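Long-range contact in RsfP (Uncultured bacterium, PDB 4GLJ), which probably catalyses the phosphate-dependent cleavage of methylthioadenosine and binds the dye rhodamine B: residues Pro73-Lys86 against Met198-Ile212. Sequence-based numbering, arbitrary orientation.
Sequences PSEVPYRANIYALK and MTNMPEAKLAREASI. With PO4 (phosphate ion), chain D.
Tyr78 lies with its ring between two segments of chain: Pro202 CD sits over one face, 3.8 Å from the ring centroid, a CH-pi contact, while Val76 CG1 covers the opposite face. CG of Tyr78 is anti to the carbonyl carbon (chi1 -69°), which carries the ring back along 73-77, where OH donates to Pro73 O at 2.8 Å, the donor tilted from the carbonyl plane. That bond and the two covered faces fix the ring's position. A leucine in its place would probably leave Pro73 O without this donor and open a gap beside Pro202.

At the ring edge stands the carboxylate of Glu203, its plane 52° from that of the ring. Its OE2 takes a water proton at 2.6 Å and meets Arg64 in a salt bridge; the same water accepts from Asn81 ND2, while OE1 bonds Tyr214. Leu206 CD1 presses on Tyr78 CB at 3.5 Å. One turn on from Tyr78, Ile82 splits its branches: CG2 reaches Ala210 CB at 3.8 Å, and CG1 rests against Leu206 CB. Lys86, bent at chi2, brings NZ to Ala210 O at 2.9 Å, beside the Schellman motif that closes helix 200-209.

At the other end, Pro73 CB packs on Met198 CB at 3.6 Å; both residues touch bound rhodamine B. Thr199 OG1 makes a doubtfully short hydrogen bond to a phosphate, probably from the crystallisation liquor, that Ser22, Arg64, His65 and Ala98 also hold, consistent with a phosphorylase's phosphate site. The helix axes pass 9.5 Å apart at -36°; Ile82 touches Ile19 of strand 16-20 and Ile93 of strand 92-101, and Met201 and Ala204 touch Met117 of strand 111-119.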
ATOM      1  N   PRO A  73      12.135  -8.133   6.695  1.00 25.85           N
ATOM      2  CA  PRO A  73      12.204  -6.823   5.987  1.00 25.75           C
ATOM      3  C   PRO A  73      11.250  -5.807   6.550  1.00 26.79           C
ATOM      4  O   PRO A  73      11.676  -4.688   6.728  1.00 26.94           O
ATOM      5  CB  PRO A  73      11.819  -7.200   4.549  1.00 24.37           C
ATOM      6  CG  PRO A  73      12.436  -8.521   4.402  1.00 24.18           C
ATOM      7  CD  PRO A  73      12.120  -9.234   5.712  1.00 26.13           C
ATOM      8  N   SER A  74       9.976  -6.166   6.878  1.00 25.74           N
ATOM      9  CA  SER A  74       8.992  -5.209   7.346  1.00 26.96           C
ATOM     10  C   SER A  74       9.386  -4.618   8.698  1.00 27.97           C
ATOM     11  O   SER A  74       8.961  -3.536   8.993  1.00 27.82           O
ATOM     12  CB  SER A  74       7.571  -5.854   7.548  1.00 28.22           C
ATOM     13  OG  SER A  74       7.111  -6.439   6.334  1.00 30.28           O
ATOM     14  N   GLU A  75      10.180  -5.302   9.532  1.00 26.87           N
ATOM     15  CA  GLU A  75      10.353  -4.769  10.860  1.00 27.82           C
ATOM     16  C   GLU A  75      11.791  -4.188  11.033  1.00 25.90           C
ATOM     17  O   GLU A  75      12.192  -3.799  12.129  1.00 27.93           O
ATOM     18  CB  GLU A  75      10.030  -5.840  11.936  1.00 29.05           C
ATOM     19  CG  GLU A  75      11.089  -6.925  11.873  1.00 26.67           C
ATOM     20  CD  GLU A  75      10.719  -8.129  12.795  1.00 30.38           C
ATOM     21  OE1 GLU A  75       9.891  -7.957  13.732  1.00 31.35           O
ATOM     22  OE2 GLU A  75      11.314  -9.191  12.604  1.00 29.67           O
ATOM     23  N   VAL A  76      12.569  -4.141   9.961  1.00 26.19           N
ATOM     24  CA  VAL A  76      13.916  -3.559  10.095  1.00 25.01           C
ATOM     25  C   VAL A  76      13.773  -2.102  10.580  1.00 24.84           C
ATOM     26  O   VAL A  76      12.927  -1.359   9.999  1.00 27.18           O
ATOM     27  CB  VAL A  76      14.611  -3.669   8.762  1.00 26.43           C
ATOM     28  CG1 VAL A  76      15.902  -2.797   8.730  1.00 27.86           C
ATOM     29  CG2 VAL A  76      14.971  -5.145   8.479  1.00 27.32           C
ATOM     30  N   PRO A  77      14.600  -1.645  11.546  1.00 26.55           N
ATOM     31  CA  PRO A  77      14.401  -0.274  11.950  1.00 23.97           C
ATOM     32  C   PRO A  77      15.154   0.669  10.964  1.00 24.58           C
ATOM     33  O   PRO A  77      16.252   1.243  11.289  1.00 25.34           O
ATOM     34  CB  PRO A  77      15.051  -0.245  13.362  1.00 26.65           C
ATOM     35  CG  PRO A  77      16.250  -1.188  13.207  1.00 25.75           C
ATOM     36  CD  PRO A  77      15.746  -2.271  12.267  1.00 25.74           C
ATOM     37  N   TYR A  78      14.523   0.924   9.816  1.00 22.35           N
ATOM     38  CA  TYR A  78      15.228   1.702   8.764  1.00 23.51           C
ATOM     39  C   TYR A  78      15.612   3.106   9.231  1.00 23.76           C
ATOM     40  O   TYR A  78      16.693   3.540   8.879  1.00 24.62           O
ATOM     41  CB  TYR A  78      14.283   1.821   7.536  1.00 22.21           C
ATOM     42  CG  TYR A  78      14.094   0.489   6.857  1.00 23.22           C
ATOM     43  CD1 TYR A  78      15.049  -0.016   6.016  1.00 23.88           C
ATOM     44  CD2 TYR A  78      12.948  -0.278   7.146  1.00 24.40           C
ATOM     45  CE1 TYR A  78      14.872  -1.269   5.438  1.00 26.39           C
ATOM     46  CE2 TYR A  78      12.779  -1.543   6.575  1.00 23.62           C
ATOM     47  CZ  TYR A  78      13.753  -2.033   5.803  1.00 24.76           C
ATOM     48  OH  TYR A  78      13.601  -3.240   5.219  1.00 25.95           O
ATOM     49  N   ARG A  79      14.745   3.834   9.933  1.00 23.71           N
ATOM     50  CA  ARG A  79      15.051   5.173  10.390  1.00 24.73           C
ATOM     51  C   ARG A  79      16.197   5.230  11.398  1.00 27.14           C
ATOM     52  O   ARG A  79      17.079   5.986  11.205  1.00 25.75           O
ATOM     53  CB  ARG A  79      13.808   5.851  10.965  1.00 26.40           C
ATOM     54  CG  ARG A  79      12.813   6.415   9.968  1.00 26.78           C
ATOM     55  CD  ARG A  79      11.590   6.991  10.648  1.00 32.82           C
ATOM     56  NE  ARG A  79      10.982   6.013  11.508  1.00 33.28           N
ATOM     57  CZ  ARG A  79      10.085   6.253  12.441  1.00 37.20           C
ATOM     58  NH1 ARG A  79       9.629   7.456  12.666  1.00 37.21           N
ATOM     59  NH2 ARG A  79       9.644   5.250  13.141  1.00 41.33           N
ATOM     60  N   ALA A  80      16.201   4.372  12.418  1.00 25.69           N
ATOM     61  CA  ALA A  80      17.409   4.195  13.290  1.00 26.11           C
ATOM     62  C   ALA A  80      18.688   3.876  12.586  1.00 25.96           C
ATOM     63  O   ALA A  80      19.720   4.448  12.920  1.00 30.86           O
ATOM     64  CB  ALA A  80      17.126   3.213  14.451  1.00 26.28           C
ATOM     65  N   ASN A  81      18.666   2.974  11.617  1.00 25.47           N
ATOM     66  CA  ASN A  81      19.890   2.575  10.911  1.00 27.18           C
ATOM     67  C   ASN A  81      20.503   3.755  10.136  1.00 27.41           C
ATOM     68  O   ASN A  81      21.703   3.999  10.218  1.00 27.27           O
ATOM     69  CB  ASN A  81      19.567   1.463   9.904  1.00 27.11           C
ATOM     70  CG  ASN A  81      19.255   0.117  10.584  1.00 29.00           C
ATOM     71  OD1 ASN A  81      19.539  -0.037  11.796  1.00 28.70           O
ATOM     72  ND2 ASN A  81      18.743  -0.868   9.814  1.00 26.75           N
ATOM     73  N   ILE A  82      19.649   4.505   9.441  1.00 27.76           N
ATOM     74  CA  ILE A  82      20.146   5.596   8.577  1.00 27.35           C
ATOM     75  C   ILE A  82      20.519   6.700   9.513  1.00 28.73           C
ATOM     76  O   ILE A  82      21.548   7.320   9.311  1.00 27.72           O
ATOM     77  CB  ILE A  82      19.011   6.009   7.547  1.00 26.79           C
ATOM     78  CG1 ILE A  82      18.832   4.925   6.464  1.00 25.63           C
ATOM     79  CG2 ILE A  82      19.364   7.339   6.877  1.00 27.98           C
ATOM     80  CD1 ILE A  82      20.089   4.505   5.704  1.00 26.92           C
ATOM     81  N   TYR A  83      19.731   6.951  10.583  1.00 27.34           N
ATOM     82  CA  TYR A  83      20.071   8.035  11.488  1.00 29.44           C
ATOM     83  C   TYR A  83      21.452   7.749  12.147  1.00 30.99           C
ATOM     84  O   TYR A  83      22.345   8.629  12.272  1.00 31.60           O
ATOM     85  CB  TYR A  83      19.032   8.200  12.597  1.00 30.25           C
ATOM     86  CG  TYR A  83      19.166   9.522  13.376  1.00 33.54           C
ATOM     87  CD1 TYR A  83      18.444  10.660  12.994  1.00 35.43           C
ATOM     88  CD2 TYR A  83      20.031   9.651  14.486  1.00 34.84           C
ATOM     89  CE1 TYR A  83      18.564  11.873  13.703  1.00 37.60           C
ATOM     90  CE2 TYR A  83      20.162  10.858  15.195  1.00 38.58           C
ATOM     91  CZ  TYR A  83      19.420  11.962  14.781  1.00 39.85           C
ATOM     92  OH  TYR A  83      19.553  13.175  15.431  1.00 44.88           O
ATOM     93  N   ALA A  84      21.632   6.520  12.608  1.00 29.91           N
ATOM     94  CA  ALA A  84      22.914   6.128  13.240  1.00 31.25           C
ATOM     95  C   ALA A  84      24.127   6.351  12.288  1.00 30.22           C
ATOM     96  O   ALA A  84      25.161   6.843  12.710  1.00 31.84           O
ATOM     97  CB  ALA A  84      22.814   4.675  13.690  1.00 30.94           C
ATOM     98  N   LEU A  85      23.965   6.047  11.005  1.00 31.04           N
ATOM     99  CA  LEU A  85      25.080   6.139  10.054  1.00 29.54           C
ATOM    100  C   LEU A  85      25.324   7.629   9.819  1.00 31.71           C
ATOM    101  O   LEU A  85      26.467   8.063   9.765  1.00 30.55           O
ATOM    102  CB  LEU A  85      24.758   5.422   8.742  1.00 27.82           C
ATOM    103  CG  LEU A  85      24.670   3.893   8.843  1.00 27.98           C
ATOM    104  CD1 LEU A  85      24.282   3.275   7.505  1.00 27.31           C
ATOM    105  CD2 LEU A  85      26.008   3.281   9.332  1.00 27.89           C
ATOM    106  N   LYS A  86      24.243   8.409   9.685  1.00 30.18           N
ATOM    107  CA  LYS A  86      24.401   9.871   9.725  1.00 31.73           C
ATOM    108  C   LYS A  86      25.209  10.417  10.903  1.00 32.86           C
ATOM    109  O   LYS A  86      26.083  11.265  10.694  1.00 35.91           O
ATOM    110  CB  LYS A  86      23.029  10.593   9.649  1.00 30.75           C
ATOM    111  CG  LYS A  86      23.227  12.085   9.438  1.00 31.09           C
ATOM    112  CD  LYS A  86      23.804  12.313   8.008  1.00 30.73           C
ATOM    113  CE  LYS A  86      23.901  13.844   7.804  1.00 33.21           C
ATOM    114  NZ  LYS A  86      24.301  14.200   6.395  1.00 36.86           N
ATOM    115  N   MET A 198      13.098  -6.734  -0.899  1.00 20.52           N
ATOM    116  CA  MET A 198      12.122  -6.360   0.163  1.00 22.95           C
ATOM    117  C   MET A 198      12.650  -5.265   1.051  1.00 20.30           C
ATOM    118  O   MET A 198      11.966  -4.883   2.030  1.00 23.68           O
ATOM    119  CB  MET A 198      11.778  -7.606   0.997  1.00 23.06           C
ATOM    120  CG  MET A 198      11.173  -8.747   0.150  1.00 24.78           C
ATOM    121  SD  MET A 198      10.678 -10.117   1.202  1.00 25.71           S
ATOM    122  CE  MET A 198      10.072 -11.223  -0.045  1.00 25.45           C
ATOM    123  N   THR A 199      13.881  -4.798   0.784  1.00 20.63           N
ATOM    124  CA  THR A 199      14.519  -3.967   1.850  1.00 22.94           C
ATOM    125  C   THR A 199      14.996  -2.542   1.434  1.00 24.70           C
ATOM    126  O   THR A 199      15.189  -1.681   2.333  1.00 23.14           O
ATOM    127  CB  THR A 199      15.778  -4.686   2.456  1.00 23.91           C
ATOM    128  OG1 THR A 199      16.686  -5.001   1.364  1.00 24.26           O
ATOM    129  CG2 THR A 199      15.403  -5.940   3.140  1.00 25.03           C
ATOM    130  N   ASN A 200      15.236  -2.290   0.136  1.00 20.51           N
ATOM    131  CA  ASN A 200      15.903  -1.041  -0.207  1.00 23.14           C
ATOM    132  C   ASN A 200      14.970   0.178  -0.189  1.00 22.01           C
ATOM    133  O   ASN A 200      15.441   1.312  -0.260  1.00 24.66           O
ATOM    134  CB  ASN A 200      16.729  -1.201  -1.498  1.00 23.26           C
ATOM    135  CG  ASN A 200      18.041  -2.017  -1.232  1.00 28.59           C
ATOM    136  OD1 ASN A 200      19.078  -1.678  -1.761  1.00 29.71           O
ATOM    137  ND2 ASN A 200      18.011  -2.986  -0.266  1.00 27.39           N
ATOM    138  N   MET A 201      13.671  -0.054   0.010  1.00 23.11           N
ATOM    139  CA  MET A 201      12.724   0.998   0.428  1.00 19.15           C
ATOM    140  C   MET A 201      12.194   0.609   1.794  1.00 20.36           C
ATOM    141  O   MET A 201      11.769  -0.521   1.974  1.00 21.06           O
ATOM    142  CB  MET A 201      11.577   1.145  -0.586  1.00 18.89           C
ATOM    143  CG  MET A 201      12.005   1.756  -1.923  1.00 21.29           C
ATOM    144  SD  MET A 201      12.258   3.547  -1.670  1.00 25.99           S
ATOM    145  CE  MET A 201      12.652   4.077  -3.333  1.00 24.62           C
ATOM    146  N   PRO A 202      12.187   1.524   2.772  1.00 20.45           N
ATOM    147  CA  PRO A 202      12.361   2.986   2.588  1.00 21.46           C
ATOM    148  C   PRO A 202      13.822   3.432   2.751  1.00 21.79           C
ATOM    149  O   PRO A 202      14.056   4.619   2.743  1.00 22.64           O
ATOM    150  CB  PRO A 202      11.503   3.568   3.725  1.00 21.98           C
ATOM    151  CG  PRO A 202      11.725   2.552   4.823  1.00 22.63           C
ATOM    152  CD  PRO A 202      11.619   1.219   4.110  1.00 22.67           C
ATOM    153  N   GLU A 203      14.754   2.474   2.825  1.00 22.55           N
ATOM    154  CA  GLU A 203      16.205   2.793   3.090  1.00 24.11           C
ATOM    155  C   GLU A 203      16.716   3.849   2.113  1.00 22.99           C
ATOM    156  O   GLU A 203      17.347   4.828   2.569  1.00 23.39           O
ATOM    157  CB  GLU A 203      17.022   1.527   2.977  1.00 22.24           C
ATOM    158  CG  GLU A 203      18.244   1.422   3.838  1.00 25.82           C
ATOM    159  CD  GLU A 203      18.872   0.041   3.714  1.00 27.23           C
ATOM    160  OE1 GLU A 203      19.488  -0.223   2.632  1.00 25.89           O
ATOM    161  OE2 GLU A 203      18.689  -0.824   4.622  1.00 26.04           O
ATOM    162  N   ALA A 204      16.372   3.728   0.812  1.00 21.25           N
ATOM    163  CA  ALA A 204      16.858   4.737  -0.170  1.00 21.84           C
ATOM    164  C   ALA A 204      16.258   6.147   0.078  1.00 23.40           C
ATOM    165  O   ALA A 204      16.951   7.176  -0.119  1.00 22.16           O
ATOM    166  CB  ALA A 204      16.617   4.320  -1.636  1.00 22.16           C
ATOM    167  N   LYS A 205      14.957   6.197   0.422  1.00 20.58           N
ATOM    168  CA  LYS A 205      14.276   7.473   0.734  1.00 20.61           C
ATOM    169  C   LYS A 205      14.942   8.149   1.979  1.00 19.51           C
ATOM    170  O   LYS A 205      15.136   9.369   2.018  1.00 21.78           O
ATOM    171  CB  LYS A 205      12.764   7.187   1.026  1.00 20.82           C
ATOM    172  CG  LYS A 205      11.993   6.848  -0.269  1.00 22.96           C
ATOM    173  CD  LYS A 205      10.525   6.523   0.080  1.00 22.58           C
ATOM    174  CE  LYS A 205       9.785   6.484  -1.279  1.00 22.85           C
ATOM    175  NZ  LYS A 205       8.382   5.902  -1.171  1.00 25.58           N
ATOM    176  N   LEU A 206      15.106   7.390   3.022  1.00 20.07           N
ATOM    177  CA  LEU A 206      15.665   7.878   4.277  1.00 21.30           C
ATOM    178  C   LEU A 206      17.116   8.373   4.087  1.00 21.10           C
ATOM    179  O   LEU A 206      17.494   9.420   4.619  1.00 20.70           O
ATOM    180  CB  LEU A 206      15.576   6.779   5.365  1.00 20.11           C
ATOM    181  CG  LEU A 206      14.071   6.463   5.686  1.00 22.17           C
ATOM    182  CD1 LEU A 206      13.929   5.160   6.491  1.00 18.94           C
ATOM    183  CD2 LEU A 206      13.391   7.626   6.446  1.00 22.78           C
ATOM    184  N   ALA A 207      17.903   7.630   3.326  1.00 20.56           N
ATOM    185  CA  ALA A 207      19.301   8.015   3.030  1.00 20.76           C
ATOM    186  C   ALA A 207      19.253   9.357   2.292  1.00 22.99           C
ATOM    187  O   ALA A 207      20.064  10.275   2.578  1.00 24.04           O
ATOM    188  CB  ALA A 207      19.974   6.926   2.150  1.00 21.12           C
ATOM    189  N   ARG A 208      18.315   9.521   1.344  1.00 21.48           N
ATOM    190  CA  ARG A 208      18.223  10.786   0.608  1.00 23.19           C
ATOM    191  C   ARG A 208      17.861  11.944   1.558  1.00 25.94           C
ATOM    192  O   ARG A 208      18.460  13.031   1.498  1.00 24.90           O
ATOM    193  CB  ARG A 208      17.192  10.674  -0.518  1.00 24.00           C
ATOM    194  CG  ARG A 208      17.101  11.877  -1.450  1.00 27.03           C
ATOM    195  CD  ARG A 208      18.408  12.326  -2.155  1.00 27.40           C
ATOM    196  NE  ARG A 208      19.030  11.184  -2.854  1.00 28.97           N
ATOM    197  CZ  ARG A 208      18.752  10.858  -4.120  1.00 28.34           C
ATOM    198  NH1 ARG A 208      17.894  11.624  -4.838  1.00 30.30           N
ATOM    199  NH2 ARG A 208      19.399   9.858  -4.725  1.00 27.08           N
ATOM    200  N   GLU A 209      16.884  11.715   2.444  1.00 22.96           N
ATOM    201  CA  GLU A 209      16.503  12.755   3.416  1.00 24.59           C
ATOM    202  C   GLU A 209      17.638  13.096   4.355  1.00 22.64           C
ATOM    203  O   GLU A 209      17.676  14.225   4.910  1.00 25.17           O
ATOM    204  CB  GLU A 209      15.318  12.309   4.279  1.00 24.47           C
ATOM    205  CG  GLU A 209      14.019  12.246   3.466  1.00 24.21           C
ATOM    206  CD  GLU A 209      12.817  11.918   4.322  1.00 24.55           C
ATOM    207  OE1 GLU A 209      13.033  11.446   5.484  1.00 22.29           O
ATOM    208  OE2 GLU A 209      11.654  12.110   3.819  1.00 24.81           O
ATOM    209  N   ALA A 210      18.498  12.106   4.601  1.00 22.96           N
ATOM    210  CA  ALA A 210      19.652  12.309   5.459  1.00 24.40           C
ATOM    211  C   ALA A 210      20.842  12.874   4.705  1.00 24.66           C
ATOM    212  O   ALA A 210      21.951  12.924   5.253  1.00 25.92           O
ATOM    213  CB  ALA A 210      20.055  11.020   6.130  1.00 22.74           C
ATOM    214  N   SER A 211      20.623  13.292   3.458  1.00 25.60           N
ATOM    215  CA  SER A 211      21.687  13.839   2.578  1.00 28.76           C
ATOM    216  C   SER A 211      22.893  12.874   2.413  1.00 29.98           C
ATOM    217  O   SER A 211      24.038  13.313   2.356  1.00 31.05           O
ATOM    218  CB  SER A 211      22.138  15.215   3.125  1.00 30.54           C
ATOM    219  OG  SER A 211      21.040  16.139   3.120  1.00 33.43           O
ATOM    220  N   ILE A 212      22.639  11.572   2.314  1.00 27.85           N
ATOM    221  CA  ILE A 212      23.702  10.577   2.138  1.00 26.36           C
ATOM    222  C   ILE A 212      23.555   9.915   0.777  1.00 27.11           C
ATOM    223  O   ILE A 212      22.458   9.481   0.425  1.00 24.91           O
ATOM    224  CB  ILE A 212      23.624   9.474   3.204  1.00 25.63           C
ATOM    225  CG1 ILE A 212      23.733  10.034   4.615  1.00 27.25           C
ATOM    226  CG2 ILE A 212      24.675   8.377   2.949  1.00 25.68           C
ATOM    227  CD1 ILE A 212      23.409   9.035   5.760  1.00 26.63           C
TER
HETATM  228  P   PO4 D 303      18.228  -8.153   1.777  1.00 29.63           P
HETATM  229  O1  PO4 D 303      17.342  -9.351   1.953  1.00 35.17           O
HETATM  230  O2  PO4 D 303      19.503  -8.756   1.239  1.00 31.83           O
HETATM  231  O3  PO4 D 303      17.510  -7.279   0.818  1.00 32.51           O
HETATM  232  O4  PO4 D 303      18.519  -7.421   3.084  1.00 31.80           O
HETATM  233  O   HOH W   1      18.099  -0.310   7.085  1.00 32.21           O